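Local coordinates for paenibacillus xanthan lyase (Paenibacillus, PDB 6F2P), which probably cleaves the terminal mannose from xanthan side chains by beta-elimination, at residues A41-W45 against L91-L97; I70-Y74 against M108-F113; S388-Y394 against Q446-S452; A482-W486 against N660-D664. One frame throughout, in Å; residues are numbered along the deposited sequence.

Contact 1: residues A41-W45 against L91-L97; sequences AQGYW and LQGNAAL
The indole of W45 takes the side chain of L97 against one face, with L97 CD1 3.9 Å from the centroid of the five-membered ring and 18° off its normal, a CH-pi contact. At the edge, in the ring plane, the methyl of A96 meets the benzo side, A96 CB lying 3.8 Å from W45 CZ2. The far corner of the ring reaches N94, whose amide plane stands nearly perpendicular to the indole. L91 CD2 comes in obliquely, 3.8 Å from W45 CZ3, while the other branch, L91 CD1, packs on A41 CB. CG of W45 lies anti to the backbone N (chi1 -167°), which carries the indole across from its helix to the start of helix 95-111. There it adjoins a capped helix end: N94 OD1 accepts from L97 N at 2.9 Å, and a type II turn starting at L91 ends on N94, the cap residue. The polar corner of the indole is satisfied by D100, which accepts from NE1, and M80 of helix 68-85 touches both W45 and L97. With a serine at W45, L97 would probably lose the surface its CD1 rests on and D100 the indole N-H. The arrangement is helix-to-helix packing at an N-capped helix start, in the N-terminal alpha-helical domain of polysaccharide lyase family 8, whose helices form an alpha/alpha toroid in relatives.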
loop_
_atom_site.group_PDB
_atom_site.type_symbol
_atom_site.label_atom_id
_atom_site.label_comp_id
_atom_site.label_asym_id
_atom_site.label_seq_id
_atom_site.Cartn_x
_atom_site.Cartn_y
_atom_site.Cartn_z
ATOM N N ALA A 41 2.536 -30.942 -36.083
ATOM C CA ALA A 41 1.765 -32.173 -36.176
ATOM C C ALA A 41 2.551 -33.276 -36.879
ATOM O O ALA A 41 2.579 -34.415 -36.407
ATOM C CB ALA A 41 0.465 -31.932 -36.877
ATOM N N GLN A 42 3.192 -32.950 -37.998
ATOM C CA GLN A 42 3.984 -33.955 -38.704
ATOM C C GLN A 42 5.067 -34.492 -37.775
ATOM O O GLN A 42 5.351 -35.690 -37.773
ATOM C CB GLN A 42 4.602 -33.404 -39.991
ATOM C CG GLN A 42 5.178 -34.487 -40.916
ATOM C CD GLN A 42 4.128 -35.510 -41.363
ATOM O OE1 GLN A 42 3.066 -35.146 -41.857
ATOM N NE2 GLN A 42 4.430 -36.792 -41.190
ATOM N N GLY A 43 5.640 -33.605 -36.965
ATOM C CA GLY A 43 6.648 -34.008 -36.004
ATOM C C GLY A 43 6.210 -35.134 -35.075
ATOM O O GLY A 43 6.861 -36.189 -34.989
ATOM N N TYR A 44 5.106 -34.910 -34.370
ATOM C CA TYR A 44 4.639 -35.874 -33.384
ATOM C C TYR A 44 4.030 -37.090 -34.057
ATOM O O TYR A 44 3.991 -38.173 -33.470
ATOM C CB TYR A 44 3.647 -35.222 -32.419
ATOM C CG TYR A 44 4.307 -34.206 -31.515
ATOM C CD1 TYR A 44 5.429 -34.546 -30.776
ATOM C CD2 TYR A 44 3.820 -32.907 -31.408
ATOM C CE1 TYR A 44 6.046 -33.629 -29.958
ATOM C CE2 TYR A 44 4.433 -31.982 -30.582
ATOM C CZ TYR A 44 5.549 -32.352 -29.862
ATOM O OH TYR A 44 6.177 -31.454 -29.033
ATOM N N TRP A 45 3.551 -36.912 -35.286
ATOM C CA TRP A 45 3.007 -38.032 -36.047
ATOM C C TRP A 45 4.168 -38.969 -36.401
ATOM O O TRP A 45 4.068 -40.199 -36.301
ATOM C CB TRP A 45 2.305 -37.534 -37.314
ATOM C CG TRP A 45 1.458 -38.575 -37.977
ATOM C CD1 TRP A 45 1.048 -39.765 -37.443
ATOM C CD2 TRP A 45 0.910 -38.522 -39.300
ATOM N NE1 TRP A 45 0.277 -40.454 -38.350
ATOM C CE2 TRP A 45 0.178 -39.713 -39.500
ATOM C CE3 TRP A 45 0.967 -37.586 -40.334
ATOM C CZ2 TRP A 45 -0.489 -39.993 -40.695
ATOM C CZ3 TRP A 45 0.305 -37.868 -41.522
ATOM C CH2 TRP A 45 -0.411 -39.064 -41.692
ATOM N N LEU A 91 -2.284 -30.990 -44.064
ATOM C CA LEU A 91 -2.696 -32.203 -43.376
ATOM C C LEU A 91 -4.182 -32.191 -43.060
ATOM O O LEU A 91 -4.677 -33.105 -42.404
ATOM C CB LEU A 91 -1.925 -32.357 -42.069
ATOM C CG LEU A 91 -0.487 -32.845 -42.166
ATOM C CD1 LEU A 91 0.194 -32.676 -40.820
ATOM C CD2 LEU A 91 -0.479 -34.302 -42.596
ATOM N N GLN A 92 -4.898 -31.162 -43.504
ATOM C CA GLN A 92 -6.319 -31.087 -43.175
ATOM C C GLN A 92 -7.088 -32.238 -43.805
ATOM O O GLN A 92 -6.972 -32.494 -44.996
ATOM C CB GLN A 92 -6.936 -29.759 -43.602
ATOM C CG GLN A 92 -8.410 -29.628 -43.205
ATOM C CD GLN A 92 -9.046 -28.355 -43.740
ATOM O OE1 GLN A 92 -8.552 -27.754 -44.695
ATOM N NE2 GLN A 92 -10.143 -27.934 -43.119
ATOM N N GLY A 93 -7.849 -32.949 -42.984
ATOM C CA GLY A 93 -8.703 -34.010 -43.471
ATOM C C GLY A 93 -7.979 -35.309 -43.779
ATOM O O GLY A 93 -8.602 -36.277 -44.228
ATOM N N ASN A 94 -6.670 -35.334 -43.537
ATOM C CA ASN A 94 -5.862 -36.525 -43.780
ATOM C C ASN A 94 -6.399 -37.762 -43.051
ATOM O O ASN A 94 -6.494 -37.778 -41.823
ATOM C CB ASN A 94 -4.425 -36.257 -43.362
ATOM C CG ASN A 94 -3.479 -37.349 -43.800
ATOM O OD1 ASN A 94 -3.564 -38.494 -43.338
ATOM N ND2 ASN A 94 -2.547 -36.996 -44.678
ATOM N N ALA A 95 -6.739 -38.798 -43.814
ATOM C CA ALA A 95 -7.435 -39.960 -43.258
ATOM C C ALA A 95 -6.549 -40.811 -42.374
ATOM O O ALA A 95 -7.010 -41.361 -41.370
ATOM C CB ALA A 95 -8.031 -40.805 -44.363
ATOM N N ALA A 96 -5.281 -40.932 -42.755
ATOM C CA ALA A 96 -4.336 -41.725 -41.983
ATOM C C ALA A 96 -4.058 -41.028 -40.655
ATOM O O ALA A 96 -4.006 -41.672 -39.609
ATOM C CB ALA A 96 -3.061 -41.931 -42.761
ATOM N N LEU A 97 -3.891 -39.706 -40.711
ATOM C CA LEU A 97 -3.739 -38.875 -39.514
ATOM C C LEU A 97 -4.927 -39.065 -38.577
ATOM O O LEU A 97 -4.748 -39.360 -37.396
ATOM C CB LEU A 97 -3.616 -37.401 -39.904
ATOM C CG LEU A 97 -3.316 -36.402 -38.787
ATOM C CD1 LEU A 97 -2.106 -36.870 -38.010
ATOM C CD2 LEU A 97 -3.083 -35.009 -39.367
#

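Contact 2: residues I70-Y74 against M108-F113; sequences ITTTY and MNANQF
I70 and F113 mark the closest backbone approach, with CA atoms 7.5 Å apart, where helix 68-85 passes the C-terminal end of helix 95-111. This is buried packing between consecutive helices of the alpha-helical domain of the family 8 lyases. The chain leaves the second helix with M108 O accepting from both Q112 N and F113 N, which arrive from opposite faces of its carbonyl plane. That turn brings F113 round to Y74, and the two rings form an edge-to-face (T-shaped) pair, centroids 5.5 Å apart and planes at 84°. Y74 supplies the edge, its CE2 lying 3.9 Å from F113 CG, and F113 the face. F113 CG stands anti to its N (chi1 -167°), turning the ring across the end of the tyrosine. M108 meets the same tyrosine from another direction: its SD sits above the Y74 ring, 5.3 Å from the centroid, a rather distant Met-aromatic contact. M108 CE comes nearer, 4.0 Å from Y74 CE2. A serine in place of Y74 would probably strip F113 of its edge-on partner and M108 of the ring beneath its sulfur. I70 adds its CG2 to F113 CD1 at 3.9 Å, and its CD1 turns to the methyl end of M108. W126 of helix 123-141 touches both I70 and F113. Beside the tyrosine, T73 CG2 and M108 SD meet tip to tip, 3.8 Å apart.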
loop_
_atom_site.group_PDB
_atom_site.type_symbol
_atom_site.label_atom_id
_atom_site.label_comp_id
_atom_site.label_asym_id
_atom_site.label_seq_id
_atom_site.Cartn_x
_atom_site.Cartn_y
_atom_site.Cartn_z
ATOM N N ILE A 70 0.675 -38.390 -19.110
ATOM C CA ILE A 70 -0.731 -38.216 -19.471
ATOM C C ILE A 70 -0.940 -36.916 -20.259
ATOM O O ILE A 70 -1.472 -36.925 -21.370
ATOM C CB ILE A 70 -1.643 -38.218 -18.222
ATOM C CG1 ILE A 70 -1.458 -39.516 -17.429
ATOM C CG2 ILE A 70 -3.103 -38.027 -18.613
ATOM C CD1 ILE A 70 -1.906 -40.745 -18.177
ATOM N N THR A 71 -0.506 -35.803 -19.681
ATOM C CA THR A 71 -0.673 -34.496 -20.297
ATOM C C THR A 71 0.098 -34.409 -21.604
ATOM O O THR A 71 -0.417 -33.910 -22.617
ATOM C CB THR A 71 -0.179 -33.374 -19.347
ATOM O OG1 THR A 71 -0.988 -33.350 -18.167
ATOM C CG2 THR A 71 -0.230 -32.006 -20.024
ATOM N N THR A 72 1.339 -34.893 -21.571
ATOM C CA THR A 72 2.235 -34.811 -22.722
ATOM C C THR A 72 1.646 -35.548 -23.912
ATOM O O THR A 72 1.631 -35.029 -25.035
ATOM C CB THR A 72 3.615 -35.397 -22.404
ATOM O OG1 THR A 72 4.075 -34.858 -21.164
ATOM C CG2 THR A 72 4.608 -35.041 -23.487
ATOM N N THR A 73 1.150 -36.754 -23.653
ATOM C CA THR A 73 0.557 -37.571 -24.697
ATOM C C THR A 73 -0.617 -36.837 -25.332
ATOM O O THR A 73 -0.687 -36.719 -26.564
ATOM C CB THR A 73 0.081 -38.933 -24.148
ATOM O OG1 THR A 73 1.196 -39.654 -23.606
ATOM C CG2 THR A 73 -0.569 -39.748 -25.244
ATOM N N TYR A 74 -1.526 -36.330 -24.492
ATOM C CA TYR A 74 -2.728 -35.666 -24.996
ATOM C C TYR A 74 -2.407 -34.356 -25.701
ATOM O O TYR A 74 -3.099 -33.975 -26.640
ATOM C CB TYR A 74 -3.754 -35.433 -23.896
ATOM C CG TYR A 74 -4.586 -36.645 -23.553
ATOM C CD1 TYR A 74 -5.253 -37.362 -24.536
ATOM C CD2 TYR A 74 -4.709 -37.074 -22.237
ATOM C CE1 TYR A 74 -6.022 -38.484 -24.215
ATOM C CE2 TYR A 74 -5.469 -38.182 -21.910
ATOM C CZ TYR A 74 -6.120 -38.884 -22.899
ATOM O OH TYR A 74 -6.873 -39.985 -22.559
ATOM N N MET A 108 -5.452 -44.818 -25.164
ATOM C CA MET A 108 -5.395 -44.156 -23.867
ATOM C C MET A 108 -6.584 -44.608 -23.033
ATOM O O MET A 108 -6.448 -44.865 -21.837
ATOM C CB MET A 108 -5.400 -42.631 -24.006
ATOM C CG MET A 108 -4.109 -42.031 -24.530
ATOM S SD MET A 108 -2.650 -42.363 -23.516
ATOM C CE MET A 108 -2.920 -41.286 -22.113
ATOM N N ASN A 109 -7.745 -44.728 -23.669
ATOM C CA ASN A 109 -8.937 -45.138 -22.938
ATOM C C ASN A 109 -8.867 -46.572 -22.446
ATOM O O ASN A 109 -9.575 -46.948 -21.509
ATOM C CB ASN A 109 -10.203 -44.943 -23.760
ATOM C CG ASN A 109 -11.448 -45.096 -22.922
ATOM O OD1 ASN A 109 -11.866 -44.158 -22.231
ATOM N ND2 ASN A 109 -12.036 -46.291 -22.945
ATOM N N ALA A 110 -8.017 -47.373 -23.083
ATOM C CA ALA A 110 -7.922 -48.784 -22.738
ATOM C C ALA A 110 -6.817 -49.048 -21.738
ATOM O O ALA A 110 -6.815 -50.082 -21.076
ATOM C CB ALA A 110 -7.707 -49.629 -23.984
ATOM N N ASN A 111 -5.880 -48.115 -21.617
ATOM C CA ASN A 111 -4.627 -48.420 -20.936
ATOM C C ASN A 111 -4.214 -47.459 -19.828
ATOM O O ASN A 111 -3.647 -47.876 -18.814
ATOM C CB ASN A 111 -3.508 -48.539 -21.971
ATOM C CG ASN A 111 -3.709 -49.721 -22.901
ATOM O OD1 ASN A 111 -4.026 -49.555 -24.077
ATOM N ND2 ASN A 111 -3.535 -50.924 -22.370
ATOM N N GLN A 112 -4.507 -46.178 -20.021
ATOM C CA GLN A 112 -3.996 -45.147 -19.131
ATOM C C GLN A 112 -5.062 -44.234 -18.532
ATOM O O GLN A 112 -5.120 -44.073 -17.314
ATOM C CB GLN A 112 -2.936 -44.317 -19.858
ATOM C CG GLN A 112 -1.600 -45.023 -19.945
ATOM C CD GLN A 112 -1.089 -45.399 -18.577
ATOM O OE1 GLN A 112 -0.795 -46.563 -18.311
ATOM N NE2 GLN A 112 -0.987 -44.410 -17.689
ATOM N N PHE A 113 -5.893 -43.644 -19.389
ATOM C CA PHE A 113 -6.826 -42.599 -18.969
ATOM C C PHE A 113 -8.273 -42.960 -19.261
ATOM O O PHE A 113 -8.751 -42.827 -20.397
ATOM C CB PHE A 113 -6.495 -41.273 -19.651
ATOM C CG PHE A 113 -7.197 -40.100 -19.046
ATOM C CD1 PHE A 113 -6.659 -39.450 -17.945
ATOM C CD2 PHE A 113 -8.401 -39.649 -19.564
ATOM C CE1 PHE A 113 -7.307 -38.360 -17.370
ATOM C CE2 PHE A 113 -9.051 -38.563 -19.001
ATOM C CZ PHE A 113 -8.504 -37.917 -17.900
#

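Contact 3: residues S388-Y394 against Q446-S452; sequences SSRIGNY and QTANSRS
N393 points its amide into the facing loop Q446-S452, and the two loops run antiparallel alongside each other within the super-sandwich domain. Neither is a regular strand; side chains and backbone share the bonding. The N393 CG sits between its own N and carbonyl carbon (chi1 44°), which puts OD1 between two backbone amides: S450 N at 3.1 Å and Y394 N, approaching from opposite faces of the side-chain carbonyl plane. On the other side of the amide, ND2 gives one hydrogen to T447 O at 2.9 Å, nearly along the C=O axis, and makes a weak bond to Q446 OE1, which also accepts from V476 N. The amide planes of N393 and Q446 stand 84° apart. The backbone N of N393 completes this grip by donating to S450 O at 2.8 Å. Y394 lies with its ring edge to Q446 O, which its hydroxyl reaches as donor at 2.7 Å, while A448 CB rests obliquely against the ring. Another backbone bond, from N449 N to Y394 O, holds this end. At the other end S452 N donates to S388 O at 3.0 Å and R451 stretches across S389 and R390; its guanidinium also makes a cation-pi contact with Y222 of the alpha-helical domain. R451 NE donates to S389 O at 3.0 Å, with that oxygen in the guanidinium plane but the nitrogen 55° out of the carbonyl plane.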
loop_
_atom_site.group_PDB
_atom_site.type_symbol
_atom_site.label_atom_id
_atom_site.label_comp_id
_atom_site.label_asym_id
_atom_site.label_seq_id
_atom_site.Cartn_x
_atom_site.Cartn_y
_atom_site.Cartn_z
ATOM N N SER A 388 7.862 -5.436 2.529
ATOM C CA SER A 388 7.630 -4.975 3.885
ATOM C C SER A 388 7.345 -6.171 4.765
ATOM O O SER A 388 7.640 -7.303 4.397
ATOM C CB SER A 388 6.420 -4.045 3.913
ATOM O OG SER A 388 5.252 -4.727 3.479
ATOM N N SER A 389 6.745 -5.922 5.919
ATOM C CA SER A 389 6.309 -7.005 6.779
ATOM C C SER A 389 4.994 -7.596 6.273
ATOM O O SER A 389 4.464 -8.536 6.868
ATOM C CB SER A 389 6.135 -6.505 8.205
ATOM O OG SER A 389 5.122 -5.518 8.253
ATOM N N ARG A 390 4.469 -7.040 5.183
ATOM C CA ARG A 390 3.237 -7.544 4.580
ATOM C C ARG A 390 3.485 -8.306 3.273
ATOM O O ARG A 390 2.696 -9.171 2.883
ATOM C CB ARG A 390 2.280 -6.398 4.285
ATOM C CG ARG A 390 1.903 -5.545 5.463
ATOM C CD ARG A 390 1.075 -4.365 4.982
ATOM N NE ARG A 390 1.802 -3.574 3.992
ATOM C CZ ARG A 390 2.602 -2.552 4.284
ATOM N NH1 ARG A 390 2.789 -2.174 5.546
ATOM N NH2 ARG A 390 3.218 -1.905 3.305
ATOM N N ILE A 391 4.582 -7.965 2.602
ATOM C CA ILE A 391 4.876 -8.475 1.276
ATOM C C ILE A 391 6.291 -9.032 1.236
ATOM O O ILE A 391 7.233 -8.364 1.672
ATOM C CB ILE A 391 4.770 -7.351 0.238
ATOM C CG1 ILE A 391 3.321 -6.873 0.111
ATOM C CG2 ILE A 391 5.313 -7.805 -1.102
ATOM C CD1 ILE A 391 2.416 -7.835 -0.616
ATOM N N GLY A 392 6.436 -10.246 0.700
ATOM C CA GLY A 392 7.717 -10.929 0.659
ATOM C C GLY A 392 8.712 -10.347 -0.330
ATOM O O GLY A 392 8.326 -9.772 -1.353
ATOM N N ASN A 393 10.001 -10.498 -0.023
ATOM C CA ASN A 393 11.056 -9.923 -0.849
ATOM C C ASN A 393 11.010 -10.431 -2.286
ATOM O O ASN A 393 10.902 -9.646 -3.224
ATOM C CB ASN A 393 12.450 -10.110 -0.220
ATOM C CG ASN A 393 12.680 -11.519 0.336
ATOM O OD1 ASN A 393 11.939 -12.459 0.038
ATOM N ND2 ASN A 393 13.730 -11.662 1.149
ATOM N N TYR A 394 11.072 -11.745 -2.449
ATOM C CA TYR A 394 10.838 -12.373 -3.749
ATOM C C TYR A 394 10.459 -13.821 -3.516
ATOM O O TYR A 394 10.650 -14.355 -2.417
ATOM C CB TYR A 394 12.085 -12.321 -4.623
ATOM C CG TYR A 394 13.216 -13.165 -4.081
ATOM C CD1 TYR A 394 13.897 -12.784 -2.930
ATOM C CD2 TYR A 394 13.601 -14.342 -4.711
ATOM C CE1 TYR A 394 14.930 -13.547 -2.422
ATOM C CE2 TYR A 394 14.648 -15.113 -4.209
ATOM C CZ TYR A 394 15.305 -14.703 -3.065
ATOM O OH TYR A 394 16.336 -15.451 -2.546
ATOM N N GLN A 446 20.158 -13.265 -0.386
ATOM C CA GLN A 446 19.161 -13.005 0.630
ATOM C C GLN A 446 18.151 -14.128 0.625
ATOM O O GLN A 446 17.673 -14.544 -0.434
ATOM C CB GLN A 446 18.465 -11.648 0.399
ATOM C CG GLN A 446 17.345 -11.370 1.396
ATOM C CD GLN A 446 16.620 -10.048 1.167
ATOM O OE1 GLN A 446 15.944 -9.540 2.067
ATOM N NE2 GLN A 446 16.748 -9.491 -0.036
ATOM N N THR A 447 17.844 -14.614 1.821
ATOM C CA THR A 447 16.834 -15.639 2.026
ATOM C C THR A 447 15.536 -15.319 1.277
ATOM O O THR A 447 14.988 -14.218 1.399
ATOM C CB THR A 447 16.550 -15.787 3.523
ATOM O OG1 THR A 447 17.764 -16.163 4.184
ATOM C CG2 THR A 447 15.474 -16.832 3.784
ATOM N N ALA A 448 15.064 -16.286 0.498
ATOM C CA ALA A 448 13.856 -16.129 -0.290
ATOM C C ALA A 448 12.581 -16.259 0.537
ATOM O O ALA A 448 12.603 -16.719 1.676
ATOM C CB ALA A 448 13.836 -17.145 -1.403
ATOM N N ASN A 449 11.471 -15.852 -0.064
ATOM C CA ASN A 449 10.150 -16.080 0.497
ATOM C C ASN A 449 9.968 -15.509 1.896
ATOM O O ASN A 449 9.321 -16.129 2.740
ATOM C CB ASN A 449 9.821 -17.574 0.502
ATOM C CG ASN A 449 10.239 -18.268 -0.781
ATOM O OD1 ASN A 449 10.030 -17.754 -1.876
ATOM N ND2 ASN A 449 10.838 -19.446 -0.646
ATOM N N SER A 450 10.534 -14.327 2.130
ATOM C CA SER A 450 10.544 -13.735 3.462
ATOM C C SER A 450 10.066 -12.290 3.477
ATOM O O SER A 450 10.312 -11.536 2.535
ATOM C CB SER A 450 11.963 -13.769 4.017
ATOM O OG SER A 450 12.511 -15.068 3.925
ATOM N N ARG A 451 9.404 -11.901 4.563
ATOM C CA ARG A 451 8.999 -10.513 4.747
ATOM C C ARG A 451 9.954 -9.852 5.733
ATOM O O ARG A 451 10.565 -10.534 6.560
ATOM C CB ARG A 451 7.559 -10.440 5.251
ATOM C CG ARG A 451 6.645 -11.342 4.463
ATOM C CD ARG A 451 5.169 -11.098 4.721
ATOM N NE ARG A 451 4.744 -11.388 6.090
ATOM C CZ ARG A 451 4.782 -12.588 6.662
ATOM N NH1 ARG A 451 5.252 -13.637 6.001
ATOM N NH2 ARG A 451 4.359 -12.735 7.912
ATOM N N SER A 452 10.100 -8.532 5.633
ATOM C CA SER A 452 10.995 -7.794 6.524
ATOM C C SER A 452 10.310 -7.606 7.864
ATOM O O SER A 452 9.144 -7.973 8.037
ATOM C CB SER A 452 11.367 -6.425 5.941
ATOM O OG SER A 452 10.298 -5.491 6.047
#

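Contact 4: residues A482-W486 against N660-D664; sequences AKKSW and NFWND
N660, near the end of strand 656-661, reaches S485 on strand 481-488 with its side-chain amide. N660 ND2 donates to S485 OG at 2.8 Å, nearly straight (163°), and the hydroxyl oxygen lies in the amide plane. Q647 also bonds to that hydroxyl, while S679 holds the N660 oxygen, so both ends of the asparagine amide are fixed. Two residues on, W662 lays its indole flat against K483. The lysine chain runs extended over one face, the two side chains lying head to tail with K483 NZ at the W662 CB end, and K483 CG is 3.6 Å from the centroid of the six-membered ring and 11° off its normal. This is a CH-pi contact made by methylene groups. N660 CB lies over the opposite face of the indole, toward its rim, and S485 OG stands at the edge. The indole nitrogen is satisfied by Q647, the same side chain that holds S485. Past the ring, K483 NZ donates to a water at 3.0 Å, and that water donates in turn to W662 O at 3.2 Å; NZ also reaches S644 O. N663 comes near the same amino group with its side chain, its ND2 4.4 Å from K483 NZ. The strands are not paired here: contacts between the two segments run mainly through side chains, with a water bridging to the W662 carbonyl, and they join the super-sandwich sheet to the C-terminal beta-sandwich domain, the interface of two stacked beta domains in family 8 lyases.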
loop_
_atom_site.group_PDB
_atom_site.type_symbol
_atom_site.label_atom_id
_atom_site.label_comp_id
_atom_site.label_asym_id
_atom_site.label_seq_id
_atom_site.Cartn_x
_atom_site.Cartn_y
_atom_site.Cartn_z
ATOM N N ALA A 482 18.017 0.615 5.696
ATOM C CA ALA A 482 18.098 1.892 5.000
ATOM C C ALA A 482 16.731 2.529 4.812
ATOM O O ALA A 482 15.710 1.839 4.790
ATOM C CB ALA A 482 18.761 1.706 3.661
ATOM N N LYS A 483 16.723 3.853 4.676
ATOM C CA LYS A 483 15.509 4.572 4.306
ATOM C C LYS A 483 15.641 5.145 2.897
ATOM O O LYS A 483 16.410 6.083 2.641
ATOM C CB LYS A 483 15.161 5.642 5.338
ATOM C CG LYS A 483 14.597 5.051 6.609
ATOM C CD LYS A 483 14.815 5.940 7.819
ATOM C CE LYS A 483 14.230 5.290 9.063
ATOM N NZ LYS A 483 14.314 6.156 10.266
ATOM N N LYS A 484 14.891 4.544 1.980
ATOM C CA LYS A 484 14.959 4.882 0.568
ATOM C C LYS A 484 13.638 5.511 0.149
ATOM O O LYS A 484 12.560 4.969 0.434
ATOM C CB LYS A 484 15.231 3.620 -0.255
ATOM C CG LYS A 484 16.435 2.833 0.222
ATOM C CD LYS A 484 16.448 1.398 -0.319
ATOM C CE LYS A 484 16.534 1.366 -1.847
ATOM N NZ LYS A 484 17.847 1.831 -2.374
ATOM N N SER A 485 13.721 6.656 -0.523
ATOM C CA SER A 485 12.525 7.365 -0.950
ATOM C C SER A 485 12.596 7.698 -2.430
ATOM O O SER A 485 13.667 7.950 -2.973
ATOM C CB SER A 485 12.330 8.642 -0.125
ATOM O OG SER A 485 12.044 8.337 1.231
ATOM N N TRP A 486 11.446 7.690 -3.085
ATOM C CA TRP A 486 11.393 8.042 -4.493
ATOM C C TRP A 486 10.378 9.169 -4.704
ATOM O O TRP A 486 9.318 9.188 -4.074
ATOM C CB TRP A 486 11.066 6.811 -5.340
ATOM C CG TRP A 486 12.083 5.703 -5.217
ATOM C CD1 TRP A 486 13.184 5.498 -6.011
ATOM C CD2 TRP A 486 12.093 4.648 -4.245
ATOM N NE1 TRP A 486 13.875 4.383 -5.586
ATOM C CE2 TRP A 486 13.224 3.841 -4.509
ATOM C CE3 TRP A 486 11.255 4.307 -3.179
ATOM C CZ2 TRP A 486 13.535 2.711 -3.743
ATOM C CZ3 TRP A 486 11.571 3.186 -2.413
ATOM C CH2 TRP A 486 12.704 2.401 -2.703
ATOM N N ASN A 660 8.361 12.086 3.038
ATOM C CA ASN A 660 8.201 10.889 3.850
ATOM C C ASN A 660 8.636 11.143 5.300
ATOM O O ASN A 660 9.760 11.575 5.552
ATOM C CB ASN A 660 8.979 9.715 3.257
ATOM C CG ASN A 660 8.392 9.216 1.935
ATOM O OD1 ASN A 660 7.191 9.343 1.685
ATOM N ND2 ASN A 660 9.245 8.632 1.088
ATOM N N PHE A 661 7.729 10.884 6.241
ATOM C CA PHE A 661 8.006 11.004 7.668
ATOM C C PHE A 661 8.255 9.625 8.287
ATOM O O PHE A 661 7.386 8.747 8.235
ATOM C CB PHE A 661 6.817 11.646 8.381
ATOM C CG PHE A 661 6.625 13.103 8.071
ATOM C CD1 PHE A 661 7.335 14.071 8.763
ATOM C CD2 PHE A 661 5.713 13.509 7.112
ATOM C CE1 PHE A 661 7.153 15.425 8.494
ATOM C CE2 PHE A 661 5.524 14.855 6.840
ATOM C CZ PHE A 661 6.243 15.812 7.534
ATOM N N TRP A 662 9.424 9.449 8.896
ATOM C CA TRP A 662 9.866 8.132 9.364
ATOM C C TRP A 662 9.555 7.796 10.825
ATOM O O TRP A 662 9.635 6.631 11.223
ATOM C CB TRP A 662 11.366 7.962 9.113
ATOM C CG TRP A 662 11.704 7.910 7.661
ATOM C CD1 TRP A 662 12.367 8.856 6.939
ATOM C CD2 TRP A 662 11.379 6.860 6.743
ATOM N NE1 TRP A 662 12.480 8.460 5.629
ATOM C CE2 TRP A 662 11.883 7.236 5.483
ATOM C CE3 TRP A 662 10.719 5.632 6.866
ATOM C CZ2 TRP A 662 11.744 6.431 4.353
ATOM C CZ3 TRP A 662 10.584 4.835 5.744
ATOM C CH2 TRP A 662 11.090 5.240 4.504
ATOM N N ASN A 663 9.211 8.803 11.624
ATOM C CA ASN A 663 9.040 8.594 13.058
ATOM C C ASN A 663 7.639 8.915 13.561
ATOM O O ASN A 663 6.925 9.733 12.976
ATOM C CB ASN A 663 10.070 9.405 13.844
ATOM C CG ASN A 663 11.498 9.070 13.456
ATOM O OD1 ASN A 663 12.269 9.952 13.088
ATOM N ND2 ASN A 663 11.859 7.792 13.541
ATOM N N ASP A 664 7.250 8.268 14.652
ATOM C CA ASP A 664 5.965 8.557 15.266
ATOM C C ASP A 664 6.094 9.644 16.340
ATOM O O ASP A 664 5.562 9.516 17.446
ATOM C CB ASP A 664 5.340 7.282 15.843
ATOM C CG ASP A 664 4.618 6.451 14.793
ATOM O OD1 ASP A 664 4.246 7.001 13.731
ATOM O OD2 ASP A 664 4.403 5.245 15.041
HETATM O O HOH W 1 12.292 4.985 12.089
#

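Contacts 1 and 2 share helix 95-111, one at its N-terminal start and the other at its C-terminal end, with centres about 19 Å apart and nearest atoms about 7 Å apart. Contacts 3 and 4 form a second neighbourhood, also with centres about 19 Å apart, in the beta region of the chain. The two groups are well separated, with contacts 2 and 3 having centres about 41 Å apart. Contact 3 is the one that reaches back to the helical domain, through R451 and Y222. In family 8 lyases the substrate cleft lies between these domains, so contact 3 is probably the closest of the four to it. Contact 3 also lies near a calcium ion, about 5 Å from the side chain of R390.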